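Local coordinates for hypothetical protein (Ruminococcus gnavus, PDB 4QAN) that is of unknown function but has a cystatin-like fold, belongs as a divergent member to the NTF2-like superfamily, and has a magnesium-binding site, at residues 32-36 and 200-206; 37-43 and 102-106; 14-19 and 44-48; 117-123 and 143-149. All coordinates share one frame; numbering follows the deposited sequence.

Interaction 1 (32-36 and 200-206); sequences LYMLS and VLPNQLT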
loop_
_atom_site.group_PDB
_atom_site.type_symbol
_atom_site.label_atom_id
_atom_site.label_comp_id
_atom_site.label_asym_id
_atom_site.label_seq_id
_atom_site.Cartn_x
_atom_site.Cartn_y
_atom_site.Cartn_z
ATOM N N LEU A 32 -11.129 -20.420 -4.714
ATOM C CA LEU A 32 -12.583 -20.393 -4.627
ATOM C C LEU A 32 -13.045 -19.322 -3.657
ATOM O O LEU A 32 -13.935 -18.534 -3.980
ATOM C CB LEU A 32 -13.132 -21.754 -4.190
ATOM C CG LEU A 32 -13.015 -22.895 -5.204
ATOM C CD1 LEU A 32 -13.487 -24.215 -4.597
ATOM C CD2 LEU A 32 -13.800 -22.567 -6.469
ATOM N N TYR A 33 -12.436 -19.297 -2.472
ATOM C CA TYR A 33 -12.695 -18.256 -1.485
ATOM C C TYR A 33 -12.659 -16.906 -2.182
ATOM O O TYR A 33 -13.560 -16.090 -2.008
ATOM C CB TYR A 33 -11.650 -18.314 -0.361
ATOM C CG TYR A 33 -11.754 -17.193 0.669
ATOM C CD1 TYR A 33 -10.985 -16.039 0.558
ATOM C CD2 TYR A 33 -12.620 -17.294 1.763
ATOM C CE1 TYR A 33 -11.078 -15.027 1.506
ATOM C CE2 TYR A 33 -12.719 -16.271 2.710
ATOM C CZ TYR A 33 -11.949 -15.144 2.577
ATOM O OH TYR A 33 -12.059 -14.128 3.517
HETATM N N MSE A 34 -11.636 -16.681 -2.993
HETATM C CA MSE A 34 -11.502 -15.392 -3.680
HETATM C C MSE A 34 -12.593 -15.245 -4.702
HETATM O O MSE A 34 -13.149 -14.164 -4.860
HETATM C CB MSE A 34 -10.107 -15.260 -4.273
HETATM C CG MSE A 34 -9.848 -13.917 -4.937
HETATM SE SE MSE A 34 -9.908 -12.486 -3.600
HETATM C CE MSE A 34 -8.271 -12.908 -2.598
ATOM N N LEU A 35 -12.917 -16.323 -5.403
ATOM C CA LEU A 35 -13.991 -16.286 -6.388
ATOM C C LEU A 35 -15.350 -15.978 -5.747
ATOM O O LEU A 35 -16.128 -15.177 -6.277
ATOM C CB LEU A 35 -14.052 -17.600 -7.152
ATOM C CG LEU A 35 -12.872 -17.854 -8.090
ATOM C CD1 LEU A 35 -12.886 -19.300 -8.559
ATOM C CD2 LEU A 35 -12.909 -16.913 -9.279
ATOM N N SER A 36 -15.636 -16.615 -4.614
ATOM C CA SER A 36 -16.842 -16.301 -3.840
ATOM C C SER A 36 -16.905 -14.826 -3.436
ATOM O O SER A 36 -17.946 -14.178 -3.565
ATOM C CB SER A 36 -16.900 -17.138 -2.571
ATOM O OG SER A 36 -17.938 -16.659 -1.747
ATOM N N VAL A 200 -17.341 -25.759 -4.406
ATOM C CA VAL A 200 -17.993 -25.168 -3.236
ATOM C C VAL A 200 -17.439 -23.770 -2.980
ATOM O O VAL A 200 -16.317 -23.618 -2.496
ATOM C CB VAL A 200 -17.790 -26.049 -1.980
ATOM C CG1 VAL A 200 -18.166 -25.304 -0.700
ATOM C CG2 VAL A 200 -18.588 -27.347 -2.118
ATOM N N LEU A 201 -18.236 -22.757 -3.312
ATOM C CA LEU A 201 -17.907 -21.365 -3.006
ATOM C C LEU A 201 -18.209 -21.076 -1.530
ATOM O O LEU A 201 -19.375 -20.979 -1.156
ATOM C CB LEU A 201 -18.739 -20.431 -3.881
ATOM C CG LEU A 201 -18.375 -20.399 -5.365
ATOM C CD1 LEU A 201 -19.507 -19.776 -6.167
ATOM C CD2 LEU A 201 -17.077 -19.635 -5.590
ATOM N N PRO A 202 -17.169 -20.915 -0.688
ATOM C CA PRO A 202 -17.451 -20.738 0.736
ATOM C C PRO A 202 -18.081 -19.390 1.076
ATOM O O PRO A 202 -18.110 -18.469 0.242
ATOM C CB PRO A 202 -16.058 -20.811 1.375
ATOM C CG PRO A 202 -15.143 -20.278 0.328
ATOM C CD PRO A 202 -15.746 -20.663 -1.000
ATOM N N ASN A 203 -18.597 -19.292 2.298
ATOM C CA ASN A 203 -18.842 -17.991 2.912
ATOM C C ASN A 203 -18.713 -18.021 4.419
ATOM O O ASN A 203 -19.674 -17.806 5.153
ATOM C CB ASN A 203 -20.172 -17.397 2.485
ATOM C CG ASN A 203 -21.293 -18.389 2.538
ATOM O OD1 ASN A 203 -21.224 -19.394 3.245
ATOM N ND2 ASN A 203 -22.333 -18.122 1.770
ATOM N N GLN A 204 -17.501 -18.339 4.854
ATOM C CA GLN A 204 -16.966 -17.828 6.100
ATOM C C GLN A 204 -15.947 -16.795 5.639
ATOM O O GLN A 204 -15.674 -16.684 4.446
ATOM C CB GLN A 204 -16.235 -18.900 6.909
ATOM C CG GLN A 204 -16.784 -20.326 6.821
ATOM C CD GLN A 204 -18.086 -20.495 7.569
ATOM O OE1 GLN A 204 -19.014 -19.702 7.401
ATOM N NE2 GLN A 204 -18.169 -21.540 8.402
ATOM N N LEU A 205 -15.382 -16.063 6.588
ATOM C CA LEU A 205 -14.191 -15.264 6.352
ATOM C C LEU A 205 -13.002 -15.976 6.976
ATOM O O LEU A 205 -13.155 -16.836 7.843
ATOM C CB LEU A 205 -14.326 -13.877 6.981
ATOM C CG LEU A 205 -15.701 -13.229 6.903
ATOM C CD1 LEU A 205 -15.646 -11.862 7.566
ATOM C CD2 LEU A 205 -16.167 -13.134 5.460
ATOM N N THR A 206 -11.818 -15.627 6.504
ATOM C CA THR A 206 -10.576 -16.017 7.130
ATOM C C THR A 206 -10.017 -14.746 7.793
ATOM O O THR A 206 -10.691 -13.716 7.844
ATOM C CB THR A 206 -9.603 -16.637 6.101
ATOM O OG1 THR A 206 -8.614 -17.432 6.772
ATOM C CG2 THR A 206 -8.915 -15.534 5.234
#

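Interaction 2 (37-43 and 102-106); sequences ALKKNDL and FEELS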
loop_
_atom_site.group_PDB
_atom_site.type_symbol
_atom_site.label_atom_id
_atom_site.label_comp_id
_atom_site.label_asym_id
_atom_site.label_seq_id
_atom_site.Cartn_x
_atom_site.Cartn_y
_atom_site.Cartn_z
ATOM N N ALA A 37 -15.795 -14.313 -2.918
ATOM C CA ALA A 37 -15.726 -12.914 -2.520
ATOM C C ALA A 37 -16.166 -12.032 -3.675
ATOM O O ALA A 37 -17.022 -11.168 -3.497
ATOM C CB ALA A 37 -14.320 -12.547 -2.082
ATOM N N LEU A 38 -15.585 -12.273 -4.854
ATOM C CA LEU A 38 -15.921 -11.522 -6.063
ATOM C C LEU A 38 -17.385 -11.695 -6.431
ATOM O O LEU A 38 -18.043 -10.744 -6.832
ATOM C CB LEU A 38 -15.045 -11.959 -7.237
ATOM C CG LEU A 38 -13.574 -11.545 -7.133
ATOM C CD1 LEU A 38 -12.676 -12.483 -7.916
ATOM C CD2 LEU A 38 -13.366 -10.112 -7.604
ATOM N N LYS A 39 -17.889 -12.911 -6.294
ATOM C CA LYS A 39 -19.291 -13.187 -6.590
ATOM C C LYS A 39 -20.212 -12.354 -5.703
ATOM O O LYS A 39 -21.219 -11.827 -6.176
ATOM C CB LYS A 39 -19.588 -14.674 -6.389
ATOM C CG LYS A 39 -20.977 -15.115 -6.821
ATOM C CD LYS A 39 -21.186 -16.583 -6.483
ATOM C CE LYS A 39 -22.521 -17.095 -6.980
ATOM N NZ LYS A 39 -22.616 -16.977 -8.460
ATOM N N LYS A 40 -19.850 -12.238 -4.423
ATOM C CA LYS A 40 -20.665 -11.538 -3.431
ATOM C C LYS A 40 -20.284 -10.073 -3.321
ATOM O O LYS A 40 -20.728 -9.390 -2.403
ATOM C CB LYS A 40 -20.499 -12.180 -2.054
ATOM C CG LYS A 40 -20.809 -13.656 -2.001
ATOM C CD LYS A 40 -20.358 -14.235 -0.672
ATOM C CE LYS A 40 -21.122 -15.495 -0.325
ATOM N NZ LYS A 40 -20.548 -16.702 -0.990
ATOM N N ASN A 41 -19.453 -9.590 -4.240
ATOM C CA ASN A 41 -18.951 -8.222 -4.185
ATOM C C ASN A 41 -18.561 -7.813 -2.743
ATOM O O ASN A 41 -18.891 -6.725 -2.281
ATOM C CB ASN A 41 -19.993 -7.266 -4.785
ATOM C CG ASN A 41 -19.459 -5.849 -4.979
ATOM O OD1 ASN A 41 -18.248 -5.615 -5.094
ATOM N ND2 ASN A 41 -20.370 -4.888 -5.009
ATOM N N ASP A 42 -17.847 -8.697 -2.045
ATOM C CA ASP A 42 -17.500 -8.484 -0.637
ATOM C C ASP A 42 -16.012 -8.201 -0.507
ATOM O O ASP A 42 -15.187 -9.110 -0.490
ATOM C CB ASP A 42 -17.904 -9.699 0.213
ATOM C CG ASP A 42 -17.690 -9.479 1.712
ATOM O OD1 ASP A 42 -16.919 -8.578 2.083
ATOM O OD2 ASP A 42 -18.276 -10.230 2.520
ATOM N N LEU A 43 -15.690 -6.918 -0.408
ATOM C CA LEU A 43 -14.318 -6.460 -0.399
ATOM C C LEU A 43 -13.583 -6.983 0.827
ATOM O O LEU A 43 -12.440 -7.447 0.739
ATOM C CB LEU A 43 -14.276 -4.934 -0.401
ATOM C CG LEU A 43 -12.888 -4.298 -0.334
ATOM C CD1 LEU A 43 -12.126 -4.653 -1.593
ATOM C CD2 LEU A 43 -12.980 -2.790 -0.153
ATOM N N PHE A 102 -9.366 -6.071 -7.398
ATOM C CA PHE A 102 -10.739 -6.462 -7.146
ATOM C C PHE A 102 -11.697 -5.626 -8.001
ATOM O O PHE A 102 -12.549 -6.168 -8.688
ATOM C CB PHE A 102 -11.053 -6.300 -5.665
ATOM C CG PHE A 102 -12.429 -6.750 -5.283
ATOM C CD1 PHE A 102 -12.684 -8.084 -5.018
ATOM C CD2 PHE A 102 -13.470 -5.830 -5.174
ATOM C CE1 PHE A 102 -13.950 -8.493 -4.651
ATOM C CE2 PHE A 102 -14.738 -6.231 -4.810
ATOM C CZ PHE A 102 -14.976 -7.564 -4.543
ATOM N N GLU A 103 -11.532 -4.308 -7.955
ATOM C CA GLU A 103 -12.427 -3.403 -8.698
ATOM C C GLU A 103 -12.343 -3.630 -10.205
ATOM O O GLU A 103 -13.372 -3.708 -10.886
ATOM C CB GLU A 103 -12.131 -1.941 -8.347
ATOM C CG GLU A 103 -12.536 -1.565 -6.923
ATOM C CD GLU A 103 -12.091 -0.161 -6.518
ATOM O OE1 GLU A 103 -11.235 0.420 -7.202
ATOM O OE2 GLU A 103 -12.586 0.369 -5.505
ATOM N N GLU A 104 -11.120 -3.763 -10.716
ATOM C CA GLU A 104 -10.909 -4.015 -12.140
ATOM C C GLU A 104 -11.640 -5.285 -12.624
ATOM O O GLU A 104 -12.404 -5.224 -13.597
ATOM C CB GLU A 104 -9.422 -4.102 -12.451
ATOM C CG GLU A 104 -9.116 -4.283 -13.925
ATOM C CD GLU A 104 -7.633 -4.266 -14.237
ATOM O OE1 GLU A 104 -6.829 -3.854 -13.370
ATOM O OE2 GLU A 104 -7.276 -4.662 -15.365
ATOM N N LEU A 105 -11.423 -6.418 -11.954
ATOM C CA LEU A 105 -12.104 -7.667 -12.337
ATOM C C LEU A 105 -13.614 -7.550 -12.202
ATOM O O LEU A 105 -14.353 -8.140 -12.985
ATOM C CB LEU A 105 -11.642 -8.858 -11.490
ATOM C CG LEU A 105 -10.434 -9.671 -11.951
ATOM C CD1 LEU A 105 -9.144 -8.859 -11.872
ATOM C CD2 LEU A 105 -10.319 -10.930 -11.104
ATOM N N SER A 106 -14.070 -6.823 -11.188
ATOM C CA SER A 106 -15.500 -6.592 -10.980
ATOM C C SER A 106 -16.084 -5.742 -12.106
ATOM O O SER A 106 -17.258 -5.858 -12.414
ATOM C CB SER A 106 -15.759 -5.916 -9.632
ATOM O OG SER A 106 -15.544 -6.818 -8.553
#

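Interaction 3 (14-19 and 44-48); sequences SLQKES and DMALR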
loop_
_atom_site.group_PDB
_atom_site.type_symbol
_atom_site.label_atom_id
_atom_site.label_comp_id
_atom_site.label_asym_id
_atom_site.label_seq_id
_atom_site.Cartn_x
_atom_site.Cartn_y
_atom_site.Cartn_z
ATOM N N SER A 14 -17.008 -4.497 9.434
ATOM C CA SER A 14 -16.502 -5.715 8.799
ATOM C C SER A 14 -15.287 -6.274 9.549
ATOM O O SER A 14 -15.165 -7.483 9.733
ATOM C CB SER A 14 -16.158 -5.467 7.335
ATOM O OG SER A 14 -17.316 -5.105 6.620
ATOM N N LEU A 15 -14.398 -5.398 10.000
ATOM C CA LEU A 15 -13.248 -5.862 10.776
ATOM C C LEU A 15 -13.624 -6.469 12.114
ATOM O O LEU A 15 -12.878 -7.271 12.628
ATOM C CB LEU A 15 -12.234 -4.753 10.985
ATOM C CG LEU A 15 -11.381 -4.548 9.741
ATOM C CD1 LEU A 15 -10.715 -3.184 9.804
ATOM C CD2 LEU A 15 -10.371 -5.689 9.566
ATOM N N GLN A 16 -14.772 -6.089 12.671
ATOM C CA GLN A 16 -15.296 -6.735 13.886
ATOM C C GLN A 16 -15.868 -8.126 13.638
ATOM O O GLN A 16 -16.126 -8.849 14.601
ATOM C CB GLN A 16 -16.407 -5.894 14.525
ATOM C CG GLN A 16 -15.969 -4.530 15.009
ATOM C CD GLN A 16 -17.150 -3.614 15.269
ATOM O OE1 GLN A 16 -18.157 -4.036 15.834
ATOM N NE2 GLN A 16 -17.032 -2.346 14.854
ATOM N N LYS A 17 -16.111 -8.488 12.376
ATOM C CA LYS A 17 -16.717 -9.797 12.059
ATOM C C LYS A 17 -15.747 -10.937 12.309
ATOM O O LYS A 17 -14.559 -10.804 12.050
ATOM C CB LYS A 17 -17.180 -9.869 10.598
ATOM C CG LYS A 17 -18.422 -9.063 10.273
ATOM C CD LYS A 17 -18.699 -9.085 8.781
ATOM C CE LYS A 17 -20.048 -8.462 8.462
ATOM N NZ LYS A 17 -20.190 -8.188 7.006
ATOM N N GLU A 18 -16.276 -12.062 12.789
ATOM C CA GLU A 18 -15.488 -13.251 13.111
ATOM C C GLU A 18 -15.010 -13.989 11.849
ATOM O O GLU A 18 -15.758 -14.108 10.874
ATOM C CB GLU A 18 -16.343 -14.212 13.959
ATOM C CG GLU A 18 -15.558 -15.101 14.911
ATOM C CD GLU A 18 -14.755 -14.313 15.943
ATOM O OE1 GLU A 18 -15.240 -13.272 16.453
ATOM O OE2 GLU A 18 -13.624 -14.742 16.248
ATOM N N SER A 19 -13.771 -14.486 11.877
ATOM C CA SER A 19 -13.254 -15.373 10.826
ATOM C C SER A 19 -13.289 -16.856 11.230
ATOM O O SER A 19 -12.535 -17.286 12.097
ATOM C CB SER A 19 -11.829 -14.972 10.447
ATOM O OG SER A 19 -11.000 -14.833 11.577
ATOM N N ASP A 44 -14.243 -6.892 1.972
ATOM C CA ASP A 44 -13.642 -7.315 3.220
ATOM C C ASP A 44 -13.182 -8.765 3.098
ATOM O O ASP A 44 -12.010 -9.083 3.369
ATOM C CB ASP A 44 -14.641 -7.159 4.369
ATOM C CG ASP A 44 -14.116 -7.719 5.664
ATOM O OD1 ASP A 44 -13.254 -7.057 6.278
ATOM O OD2 ASP A 44 -14.549 -8.833 6.056
HETATM N N MSE A 45 -14.112 -9.626 2.667
HETATM C CA MSE A 45 -13.830 -11.043 2.458
HETATM C C MSE A 45 -12.638 -11.249 1.549
HETATM O O MSE A 45 -11.735 -12.018 1.881
HETATM C CB MSE A 45 -15.098 -11.715 1.922
HETATM C CG MSE A 45 -14.947 -13.219 1.869
HETATM SE SE MSE A 45 -16.523 -13.982 0.979
HETATM C CE MSE A 45 -15.821 -15.821 0.923
ATOM N N ALA A 46 -12.626 -10.540 0.422
ATOM C CA ALA A 46 -11.563 -10.621 -0.592
ATOM C C ALA A 46 -10.186 -10.304 -0.038
ATOM O O ALA A 46 -9.239 -11.045 -0.283
ATOM C CB ALA A 46 -11.862 -9.670 -1.756
ATOM N N LEU A 47 -10.082 -9.190 0.683
ATOM C CA LEU A 47 -8.822 -8.766 1.285
ATOM C C LEU A 47 -8.181 -9.833 2.164
ATOM O O LEU A 47 -6.975 -10.059 2.095
ATOM C CB LEU A 47 -9.029 -7.493 2.102
ATOM C CG LEU A 47 -9.202 -6.241 1.219
ATOM C CD1 LEU A 47 -9.587 -5.032 2.047
ATOM C CD2 LEU A 47 -7.934 -5.968 0.443
ATOM N N ARG A 48 -9.000 -10.475 2.984
ATOM C CA ARG A 48 -8.534 -11.511 3.897
ATOM C C ARG A 48 -7.916 -12.715 3.171
ATOM O O ARG A 48 -7.077 -13.419 3.742
ATOM C CB ARG A 48 -9.692 -11.971 4.780
ATOM C CG ARG A 48 -10.227 -10.860 5.678
ATOM C CD ARG A 48 -11.703 -11.051 5.984
ATOM N NE ARG A 48 -12.191 -10.061 6.950
ATOM C CZ ARG A 48 -12.329 -10.266 8.260
ATOM N NH1 ARG A 48 -12.009 -11.430 8.823
ATOM N NH2 ARG A 48 -12.798 -9.283 9.016
#

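Interaction 4 (117-123 and 143-149); sequences VLEIAEK and ELEIYVK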
loop_
_atom_site.group_PDB
_atom_site.type_symbol
_atom_site.label_atom_id
_atom_site.label_comp_id
_atom_site.label_asym_id
_atom_site.label_seq_id
_atom_site.Cartn_x
_atom_site.Cartn_y
_atom_site.Cartn_z
ATOM N N VAL A 117 -18.170 -21.459 -11.443
ATOM C CA VAL A 117 -16.814 -21.987 -11.594
ATOM C C VAL A 117 -16.798 -23.265 -12.428
ATOM O O VAL A 117 -17.198 -24.329 -11.961
ATOM C CB VAL A 117 -16.169 -22.263 -10.220
ATOM C CG1 VAL A 117 -14.734 -22.747 -10.390
ATOM C CG2 VAL A 117 -16.216 -21.005 -9.358
ATOM N N LEU A 118 -16.310 -23.161 -13.660
ATOM C CA LEU A 118 -16.307 -24.299 -14.586
ATOM C C LEU A 118 -15.112 -25.208 -14.335
ATOM O O LEU A 118 -15.249 -26.430 -14.286
ATOM C CB LEU A 118 -16.281 -23.812 -16.032
ATOM C CG LEU A 118 -17.337 -22.769 -16.403
ATOM C CD1 LEU A 118 -17.142 -22.330 -17.846
ATOM C CD2 LEU A 118 -18.749 -23.288 -16.177
ATOM N N GLU A 119 -13.939 -24.602 -14.187
ATOM C CA GLU A 119 -12.716 -25.344 -13.918
ATOM C C GLU A 119 -11.643 -24.443 -13.325
ATOM O O GLU A 119 -11.604 -23.242 -13.583
ATOM C CB GLU A 119 -12.203 -25.984 -15.210
ATOM C CG GLU A 119 -10.824 -26.621 -15.109
ATOM C CD GLU A 119 -10.487 -27.483 -16.307
ATOM O OE1 GLU A 119 -11.224 -27.429 -17.318
ATOM O OE2 GLU A 119 -9.479 -28.217 -16.236
ATOM N N ILE A 120 -10.780 -25.048 -12.519
ATOM C CA ILE A 120 -9.576 -24.407 -12.019
ATOM C C ILE A 120 -8.428 -25.312 -12.432
ATOM O O ILE A 120 -8.366 -26.459 -11.991
ATOM C CB ILE A 120 -9.612 -24.275 -10.480
ATOM C CG1 ILE A 120 -10.720 -23.311 -10.058
ATOM C CG2 ILE A 120 -8.274 -23.785 -9.944
ATOM C CD1 ILE A 120 -10.999 -23.319 -8.571
ATOM N N ALA A 121 -7.532 -24.810 -13.280
ATOM C CA ALA A 121 -6.430 -25.621 -13.806
ATOM C C ALA A 121 -5.078 -25.072 -13.368
ATOM O O ALA A 121 -4.885 -23.866 -13.351
ATOM C CB ALA A 121 -6.508 -25.684 -15.322
ATOM N N GLU A 122 -4.149 -25.964 -13.021
ATOM C CA GLU A 122 -2.794 -25.570 -12.630
ATOM C C GLU A 122 -1.924 -25.369 -13.860
ATOM O O GLU A 122 -1.604 -26.328 -14.540
ATOM C CB GLU A 122 -2.147 -26.627 -11.723
ATOM C CG GLU A 122 -2.674 -26.636 -10.292
ATOM C CD GLU A 122 -1.832 -27.475 -9.343
ATOM O OE1 GLU A 122 -0.582 -27.448 -9.444
ATOM O OE2 GLU A 122 -2.426 -28.154 -8.479
ATOM N N LYS A 123 -1.528 -24.129 -14.131
ATOM C CA LYS A 123 -0.685 -23.820 -15.295
ATOM C C LYS A 123 0.644 -24.590 -15.227
ATOM O O LYS A 123 1.173 -24.818 -14.141
ATOM C CB LYS A 123 -0.429 -22.311 -15.386
ATOM C CG LYS A 123 -0.462 -21.768 -16.800
ATOM C CD LYS A 123 -0.304 -20.258 -16.827
ATOM C CE LYS A 123 1.154 -19.862 -16.681
ATOM N NZ LYS A 123 1.339 -18.387 -16.740
ATOM N N GLU A 143 0.564 -20.953 -10.267
ATOM C CA GLU A 143 -0.146 -20.116 -11.232
ATOM C C GLU A 143 -1.332 -20.890 -11.775
ATOM O O GLU A 143 -1.156 -21.927 -12.407
ATOM C CB GLU A 143 0.775 -19.703 -12.379
ATOM C CG GLU A 143 1.613 -18.469 -12.089
ATOM C CD GLU A 143 2.461 -18.062 -13.283
ATOM O OE1 GLU A 143 3.259 -18.909 -13.742
ATOM O OE2 GLU A 143 2.331 -16.907 -13.761
ATOM N N LEU A 144 -2.536 -20.388 -11.515
ATOM C CA LEU A 144 -3.758 -21.083 -11.895
ATOM C C LEU A 144 -4.511 -20.341 -12.973
ATOM O O LEU A 144 -4.586 -19.114 -12.963
ATOM C CB LEU A 144 -4.679 -21.291 -10.688
ATOM C CG LEU A 144 -4.108 -22.215 -9.603
ATOM C CD1 LEU A 144 -3.480 -21.400 -8.484
ATOM C CD2 LEU A 144 -5.173 -23.143 -9.041
ATOM N N GLU A 145 -5.039 -21.114 -13.917
ATOM C CA GLU A 145 -5.979 -20.627 -14.906
ATOM C C GLU A 145 -7.367 -20.991 -14.413
ATOM O O GLU A 145 -7.618 -22.145 -14.055
ATOM C CB GLU A 145 -5.736 -21.305 -16.252
ATOM C CG GLU A 145 -4.334 -21.141 -16.815
ATOM C CD GLU A 145 -4.172 -21.844 -18.151
ATOM O OE1 GLU A 145 -4.998 -22.728 -18.471
ATOM O OE2 GLU A 145 -3.219 -21.513 -18.887
ATOM N N ILE A 146 -8.272 -20.019 -14.409
ATOM C CA ILE A 146 -9.607 -20.225 -13.860
ATOM C C ILE A 146 -10.648 -19.939 -14.933
ATOM O O ILE A 146 -10.666 -18.859 -15.509
ATOM C CB ILE A 146 -9.831 -19.321 -12.634
ATOM C CG1 ILE A 146 -8.726 -19.551 -11.599
ATOM C CG2 ILE A 146 -11.196 -19.558 -12.002
ATOM C CD1 ILE A 146 -8.562 -18.400 -10.639
ATOM N N TYR A 147 -11.505 -20.918 -15.201
ATOM C CA TYR A 147 -12.569 -20.766 -16.185
ATOM C C TYR A 147 -13.894 -20.580 -15.460
ATOM O O TYR A 147 -14.334 -21.454 -14.713
ATOM C CB TYR A 147 -12.618 -21.981 -17.128
ATOM C CG TYR A 147 -11.334 -22.156 -17.914
ATOM C CD1 TYR A 147 -11.153 -21.524 -19.140
ATOM C CD2 TYR A 147 -10.283 -22.925 -17.412
ATOM C CE1 TYR A 147 -9.971 -21.666 -19.854
ATOM C CE2 TYR A 147 -9.095 -23.072 -18.117
ATOM C CZ TYR A 147 -8.943 -22.440 -19.339
ATOM O OH TYR A 147 -7.771 -22.571 -20.052
ATOM N N VAL A 148 -14.518 -19.432 -15.679
ATOM C CA VAL A 148 -15.808 -19.131 -15.078
ATOM C C VAL A 148 -16.837 -18.800 -16.149
ATOM O O VAL A 148 -16.489 -18.628 -17.313
ATOM C CB VAL A 148 -15.708 -17.962 -14.079
ATOM C CG1 VAL A 148 -14.681 -18.285 -13.000
ATOM C CG2 VAL A 148 -15.369 -16.651 -14.786
ATOM N N LYS A 149 -18.099 -18.703 -15.734
ATOM C CA LYS A 149 -19.211 -18.422 -16.640
ATOM C C LYS A 149 -20.147 -17.364 -16.058
ATOM O O LYS A 149 -20.534 -17.457 -14.890
ATOM C CB LYS A 149 -19.987 -19.707 -16.907
ATOM C CG LYS A 149 -21.304 -19.498 -17.631
ATOM C CD LYS A 149 -22.030 -20.811 -17.826
ATOM C CE LYS A 149 -23.384 -20.594 -18.470
ATOM N NZ LYS A 149 -24.114 -21.880 -18.610
#

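Interaction 1 (32-36 and 200-206)
The irregular chain 200-206 runs past one side of helical residues 32-36, its backbone coming nearest where the CA atoms of S36 and L201 lie 5.2 Å apart. The P202 ring rests on the helix backbone, with CG 3.7 Å from Y33 CA. Beside it, L201 uses its CD2 branch, which sits 3.5 Å from S36 N and also meets L32 O and L35 CB. S36 OG donates to P202 O at 2.7 Å, nearly in line with the carbonyl bond (173°); CB already faces the loop, and with OG anti to the backbone N (chi1 170°) the hydroxyl meets that oxygen. Farther on, the Y33 ring turns its edge to Q204 O and L205 CA, and T206 N donates a weak 3.4 Å bond to Y33 OH, whose stronger partner is M45 O. K40 NZ also bonds to both S36 OG and P202 O. No backbone-to-backbone hydrogen bond joins the two segments, so the serine hydroxyl is their strong polar link, flanked by apolar contacts, while L205 pairs its backbone with I21.

Interaction 2 (37-43 and 102-106)
Apolar packing around a single aromatic ring joins helix 87-108 to the C-terminal end of helix 27-39, which a Schellman motif closes: F102 packs against that end, the turn after it and the start of helix 43-48. In the motif D42 N bonds to A37 O at 3.0 Å and N41 N to L38 O at 3.2 Å, with N41 at positive phi as the C-prime residue. F102 lies against this turn with CG anti to its backbone N (chi1 -177°). The ring has two conformers, and its contacts hold for the one described here. The L38 and F102 side chains run antiparallel alongside each other, the L38 CD2 methyl meeting F102 CD1 and CE1. The L43 CD1 methyl lies 4.0 Å from F102 CD2, while A46 of helix 43-48 also touches the ring. N41 approaches at the ring edge, its amide plane only 9° from the ring plane, with OD1 3.6 Å from F102 CE2. S106 OG donates a 3.1 Å bond to F102 O from above the carbonyl plane, and the same oxygen accepts S106 N at 3.0 Å.

Interaction 3 (14-19 and 44-48)
S14 O takes the backbone N of K17 at 3.0 Å, closing a type I beta turn, and the same oxygen lies 3.1 Å from R48 NH2. The contact thereby fastens the loop between helices 2-6 and 27-39 to helix 43-48, from which the guanidinium reaches the turn, its chain extended from CG to NE. Within that helix R48 and D44 form an i,i+4 salt bridge, with NE 2.8 Å from D44 OD2; the N-H...O angle of 117° makes this a weak hydrogen bond despite the charge pairing. D44 in turn packs against the loop: S14 CB lies 3.5 Å from D44 CG, while S14 OG is bonded to D251. With CG anti to the backbone N (chi1 174°), D44 brings its carboxylate against S14 CB and beside R48 NE. The bridge probably helps to hold the guanidinium at the turn, and R48 NH1 is held separately by a hydrogen bond to T206 O. K17 NZ stays 5.8 Å from D44 OD2, too far for charge contact though probably favourable electrostatically. L15 CA and S19 CB both lie at the edge of the guanidinium, and the S19 carbon comes 3.9 Å from R48 NH1.

Interaction 4 (117-123 and 143-149)
A classic beta bulge interrupts an antiparallel strand pair in the curled antiparallel sheet of this domain: L118 and E119 both face Y147. Their two amides share one acceptor, Y147 O, at 2.8 Å from L118 N and 3.2 Å from E119 N, the latter in the carbonyl plane on a lone pair. The return bond, Y147 N to E119 O, is 2.8 Å long. Past the bulge the pairing becomes regular, and A121 and E145 form a hydrogen-bonded pair in both directions, with the N-H...O angle from A121 N to E145 O almost straight at 175°. On one side of the sheet V117, I120 and I146 face helix 27-39, with L144 on the same face; I120 CG2 presses on L144 CD2 at 3.3 Å, a tight carbon contact. On the other side E119, A121, E145 and Y147 line up. K123, after the strand, donates N to E143 O, and its chain, bent at chi3 (80°), brings NZ 3.5 Å from E143 OE2 in a weak salt bridge. Its CG meanwhile lies against E145 OE2. An antiparallel sheet curled around a helix, here 27-39, is the arrangement characteristic of the cystatin-like fold.

Helix 27-39 ties the set together: interactions 1 and 2 both use it, and interaction 4 supplies the sheet strands beneath it, where L32 CD2 packs on I120 CD1. Helix 43-48, which follows in the chain, carries interaction 3 and touches interactions 1 and 2, as where M45 SE meets A37 CA. L32, Y33, L38, F102, I120 and I146 are the buried parts, whereas N203, K17 and E122 lie at the surface. Interaction 2 is apolar across its helices, interaction 1 adds a serine-to-carbonyl bond to apolar contacts of a proline and a leucine, interaction 3 is polar and charged, and interaction 4 rests on backbone bonds. Interactions 3 and 4 lie farthest apart, about 25 Å between centres.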